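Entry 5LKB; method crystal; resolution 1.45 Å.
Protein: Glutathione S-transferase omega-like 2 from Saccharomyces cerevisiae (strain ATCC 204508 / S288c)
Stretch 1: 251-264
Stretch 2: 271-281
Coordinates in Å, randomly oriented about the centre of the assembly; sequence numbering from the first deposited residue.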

# COMPACT_ATOMS: atom_id res chain seq x y z
N LYS A 251 3.11 -6.49 -22.10
CA LYS A 251 2.82 -7.10 -23.42
C LYS A 251 4.09 -7.21 -24.27
O LYS A 251 4.39 -8.28 -24.81
CB LYS A 251 1.73 -6.28 -24.13
CG LYS A 251 1.43 -6.72 -25.56
CD LYS A 251 0.94 -8.13 -25.64
CE LYS A 251 0.48 -8.49 -27.10
NZ LYS A 251 0.59 -9.97 -27.35
N ILE A 252 4.88 -6.15 -24.30
CA ILE A 252 6.13 -6.16 -25.05
C ILE A 252 7.02 -7.28 -24.55
O ILE A 252 7.58 -8.06 -25.33
CB ILE A 252 6.83 -4.81 -24.93
CG1 ILE A 252 6.14 -3.76 -25.81
CG2 ILE A 252 8.34 -4.90 -25.34
CD1 ILE A 252 6.62 -2.35 -25.56
N LEU A 253 7.20 -7.35 -23.22
CA LEU A 253 8.07 -8.36 -22.65
C LEU A 253 7.50 -9.77 -22.77
O LEU A 253 8.26 -10.72 -22.96
CB LEU A 253 8.37 -8.02 -21.18
CG LEU A 253 9.18 -6.78 -20.97
CD1 LEU A 253 9.36 -6.45 -19.53
CD2 LEU A 253 10.58 -6.93 -21.63
N SER A 254 6.17 -9.94 -22.65
CA SER A 254 5.56 -11.25 -22.85
C SER A 254 5.78 -11.76 -24.27
O SER A 254 6.16 -12.91 -24.48
CB SER A 254 4.07 -11.16 -22.52
OG SER A 254 3.35 -12.39 -22.75
N ASP A 255 5.54 -10.90 -25.26
CA ASP A 255 5.79 -11.27 -26.65
C ASP A 255 7.26 -11.64 -26.85
O ASP A 255 7.58 -12.65 -27.49
CB ASP A 255 5.37 -10.13 -27.56
CG ASP A 255 3.86 -10.01 -27.71
OD1 ASP A 255 3.14 -10.96 -27.31
OD2 ASP A 255 3.41 -8.96 -28.24
N LYS A 256 8.18 -10.85 -26.28
CA LYS A 256 9.60 -11.15 -26.41
C LYS A 256 9.97 -12.48 -25.75
O LYS A 256 10.74 -13.28 -26.31
CB LYS A 256 10.44 -10.00 -25.88
CG LYS A 256 10.85 -9.00 -26.94
CD LYS A 256 10.79 -7.62 -26.39
CE LYS A 256 11.44 -6.59 -27.27
NZ LYS A 256 12.92 -6.71 -27.12
N TYR A 257 9.45 -12.74 -24.56
CA TYR A 257 9.68 -14.03 -23.92
C TYR A 257 9.17 -15.19 -24.78
O TYR A 257 9.81 -16.25 -24.87
CB TYR A 257 9.00 -14.07 -22.54
CG TYR A 257 9.36 -15.32 -21.78
CD1 TYR A 257 10.52 -15.39 -21.02
CD2 TYR A 257 8.54 -16.44 -21.85
CE1 TYR A 257 10.85 -16.56 -20.34
CE2 TYR A 257 8.87 -17.58 -21.18
CZ TYR A 257 10.04 -17.64 -20.44
OH TYR A 257 10.37 -18.78 -19.76
N SER A 258 7.98 -15.03 -25.37
CA SER A 258 7.43 -16.09 -26.20
C SER A 258 8.37 -16.39 -27.35
O SER A 258 8.62 -17.56 -27.68
CB SER A 258 6.07 -15.67 -26.74
OG SER A 258 5.55 -16.65 -27.61
N LYS A 259 8.91 -15.35 -27.97
CA LYS A 259 9.83 -15.53 -29.10
C LYS A 259 11.10 -16.23 -28.65
O LYS A 259 11.60 -17.14 -29.33
CB LYS A 259 10.15 -14.20 -29.78
CG LYS A 259 8.92 -13.51 -30.44
N LEU A 260 11.63 -15.83 -27.48
CA LEU A 260 12.84 -16.44 -26.93
C LEU A 260 12.60 -17.90 -26.52
O LEU A 260 13.46 -18.76 -26.73
CB LEU A 260 13.34 -15.61 -25.73
CG LEU A 260 13.93 -14.22 -26.08
CD1 LEU A 260 14.20 -13.33 -24.84
CD2 LEU A 260 15.21 -14.36 -26.88
N LYS A 261 11.43 -18.20 -25.96
CA LYS A 261 11.09 -19.58 -25.62
C LYS A 261 11.13 -20.46 -26.86
O LYS A 261 11.61 -21.59 -26.82
CB LYS A 261 9.70 -19.59 -24.98
CG LYS A 261 9.38 -20.78 -24.04
N ALA A 262 10.63 -19.95 -27.99
CA ALA A 262 10.69 -20.70 -29.24
C ALA A 262 12.12 -20.80 -29.75
O ALA A 262 12.56 -21.87 -30.22
CB ALA A 262 9.83 -20.00 -30.26
N LYS A 263 12.85 -19.70 -29.71
CA LYS A 263 14.22 -19.72 -30.20
C LYS A 263 15.07 -20.72 -29.43
O LYS A 263 15.85 -21.47 -30.03
CB LYS A 263 14.81 -18.31 -30.12
CG LYS A 263 16.26 -18.22 -30.55
CD LYS A 263 16.70 -16.78 -30.61
CE LYS A 263 18.13 -16.67 -31.10
NZ LYS A 263 18.77 -15.47 -30.55
N TYR A 264 14.89 -20.79 -28.13
CA TYR A 264 15.82 -21.48 -27.25
C TYR A 264 15.23 -22.60 -26.42
O TYR A 264 15.99 -23.42 -25.90
CB TYR A 264 16.46 -20.48 -26.28
CG TYR A 264 17.44 -19.50 -26.89
CD1 TYR A 264 18.31 -19.90 -27.90
CD2 TYR A 264 17.51 -18.20 -26.43
CE1 TYR A 264 19.21 -19.00 -28.45
CE2 TYR A 264 18.41 -17.30 -26.96
CZ TYR A 264 19.27 -17.72 -27.97
OH TYR A 264 20.17 -16.84 -28.51
N LYS A 271 20.05 -18.61 -21.60
CA LYS A 271 20.08 -18.00 -22.93
C LYS A 271 18.89 -17.10 -23.17
O LYS A 271 18.99 -16.09 -23.87
CB LYS A 271 20.13 -19.07 -24.04
N ILE A 272 17.74 -17.44 -22.60
CA ILE A 272 16.58 -16.55 -22.74
C ILE A 272 16.87 -15.21 -22.08
O ILE A 272 16.67 -14.15 -22.68
CB ILE A 272 15.34 -17.22 -22.15
CG1 ILE A 272 14.91 -18.36 -23.08
CG2 ILE A 272 14.25 -16.20 -21.85
CD1 ILE A 272 13.86 -19.25 -22.49
N LEU A 273 17.31 -15.25 -20.83
CA LEU A 273 17.51 -14.01 -20.09
C LEU A 273 18.61 -13.14 -20.70
O LEU A 273 18.54 -11.91 -20.62
CB LEU A 273 17.80 -14.33 -18.61
CG LEU A 273 16.67 -14.90 -17.74
CD1 LEU A 273 17.21 -15.21 -16.30
CD2 LEU A 273 15.57 -13.91 -17.75
N GLY A 274 19.60 -13.77 -21.35
CA GLY A 274 20.66 -13.02 -22.01
C GLY A 274 20.18 -12.13 -23.14
O GLY A 274 20.95 -11.27 -23.59
N GLU A 275 18.94 -12.31 -23.61
CA GLU A 275 18.37 -11.47 -24.63
C GLU A 275 17.05 -10.85 -24.21
O GLU A 275 16.34 -10.28 -25.05
CB GLU A 275 18.20 -12.29 -25.92
CG GLU A 275 19.59 -12.56 -26.58
CD GLU A 275 19.59 -13.81 -27.49
OE1 GLU A 275 20.57 -14.61 -27.44
OE2 GLU A 275 18.60 -13.98 -28.22
N PHE A 276 16.71 -10.91 -22.92
CA PHE A 276 15.35 -10.53 -22.46
C PHE A 276 15.36 -9.06 -22.01
O PHE A 276 15.57 -8.76 -20.85
CB PHE A 276 14.89 -11.48 -21.36
CG PHE A 276 13.48 -11.25 -20.91
CD1 PHE A 276 12.42 -11.16 -21.81
CD2 PHE A 276 13.21 -11.15 -19.55
CE1 PHE A 276 11.10 -10.93 -21.36
CE2 PHE A 276 11.90 -10.97 -19.11
CZ PHE A 276 10.85 -10.87 -20.00
N PHE A 277 15.14 -8.14 -22.96
CA PHE A 277 15.24 -6.69 -22.75
C PHE A 277 14.09 -5.98 -23.46
O PHE A 277 13.39 -6.54 -24.29
CB PHE A 277 16.60 -6.13 -23.25
CG PHE A 277 17.78 -6.80 -22.64
CD1 PHE A 277 18.19 -6.45 -21.36
CD2 PHE A 277 18.47 -7.80 -23.31
CE1 PHE A 277 19.26 -7.06 -20.78
CE2 PHE A 277 19.55 -8.40 -22.72
CZ PHE A 277 19.94 -8.03 -21.43
N THR A 278 13.87 -4.73 -23.05
CA THR A 278 12.70 -3.99 -23.53
C THR A 278 12.80 -3.67 -25.02
O THR A 278 11.79 -3.73 -25.74
CB THR A 278 12.47 -2.69 -22.76
OG1 THR A 278 13.67 -1.89 -22.69
CG2 THR A 278 11.94 -3.01 -21.32
N VAL A 279 13.99 -3.29 -25.50
CA VAL A 279 14.20 -2.86 -26.88
C VAL A 279 15.30 -3.73 -27.48
O VAL A 279 16.41 -3.82 -26.93
CB VAL A 279 14.54 -1.37 -26.96
CG1 VAL A 279 14.84 -0.96 -28.40
CG2 VAL A 279 13.41 -0.60 -26.45
N GLY A 280 14.98 -4.40 -28.58
CA GLY A 280 15.89 -5.32 -29.20
C GLY A 280 16.23 -6.49 -28.32
O GLY A 280 15.46 -6.93 -27.46
N ASP A 281 17.45 -7.00 -28.50
CA ASP A 281 17.89 -8.21 -27.84
C ASP A 281 19.13 -7.99 -26.98
O ASP A 281 19.83 -8.95 -26.65
CB ASP A 281 18.11 -9.30 -28.89
CG ASP A 281 19.16 -8.93 -29.90
OD1 ASP A 281 19.58 -7.76 -29.95
OD2 ASP A 281 19.59 -9.82 -30.66

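Stretch 1 is helical throughout, with an unbroken i to i+4 ladder from D255 N to K251 O (2.9 Å) through Y264 N to L260 O (2.9 Å). Stretch 2 enters as the last part of another helix, passes through a type I beta turn from L273 to F276, and continues as loop. The nearest CA atoms pair as L253 CA with T278 CA (6.4 Å), Y257 CA with F276 CA (6.8 Å) and L260 CA with I272 CA (5.6 Å), which shows that the two segments run in opposite senses. Together they bury 765 Å² of surface, both sides summed.

At the start of the helix, K251 takes no part in the contact; its NZ lies 2.7 Å from D255 OD1, a salt bridge within the helix one turn on. I252 makes a marginal approach, CG2 to T278 O at 3.7 Å. L253 contributes more. Its CA-to-CB bond points sideways, yet the end of the side chain comes nearer to stretch 2, bringing CD2 to 3.9 Å from F277 O and 4.2 Å from T278 CG2. L253 CB also meets F276 CZ at 4.0 Å, while L253 O sits at the edge of the F276 ring, near its plane, 3.3 Å from CE1. That carbonyl already accepts the helical bond from Y257 N (2.8 Å), and the edge it faces carries the weakly positive ring hydrogens.

The CA-to-CB bond of K256 points toward stretch 2, and chi1 (-94°) and chi2 (142°) both lie between wells. Its NZ donates a hydrogen bond to F277 O at 2.9 Å, supplying a charged donor to a loop carbonyl. NZ comes closer still to G280 O, at 2.6 Å, but the angle is poor, so proximity alone does not make this a hydrogen bond. G280 itself has a phi of 63°, a value that favours glycine.

Y257 continues the apolar packing begun by L253. Its CB lies 4.0 Å from F276 CE1, and its CE1 lies 3.7 Å from I272 CG2. L260, one helical turn from K256, points toward stretch 2 and touches I272, just before the turn, and F276, the turn's last residue: CB to I272 CG2 and CD1 to F276 CB, each 4.0 Å. I272 thereby packs as a knob into the hole formed by Y257, L260, K261 and Y264; K261, whose CB points away, contributes through its backbone, with CA 4.2 Å from I272 CD1.

The helix closes with a polar cluster around E275. K263, extended with all four chi angles near t, forms a salt bridge from NZ to E275 OE2 at 2.8 Å. Y264 OH donates to E275 OE1 at 2.5 Å, so the two carboxylate oxygens are engaged by different residues. K263 NZ also donates to Y264 OH at 2.8 Å, linking these two partners directly. The Y264 ring serves apolar packing as well: K271 CB lies over one face, 3.9 Å from the centroid and 19° off the normal, a CH-pi contact, and Y264 CB approaches I272 CG1 at 4.1 Å.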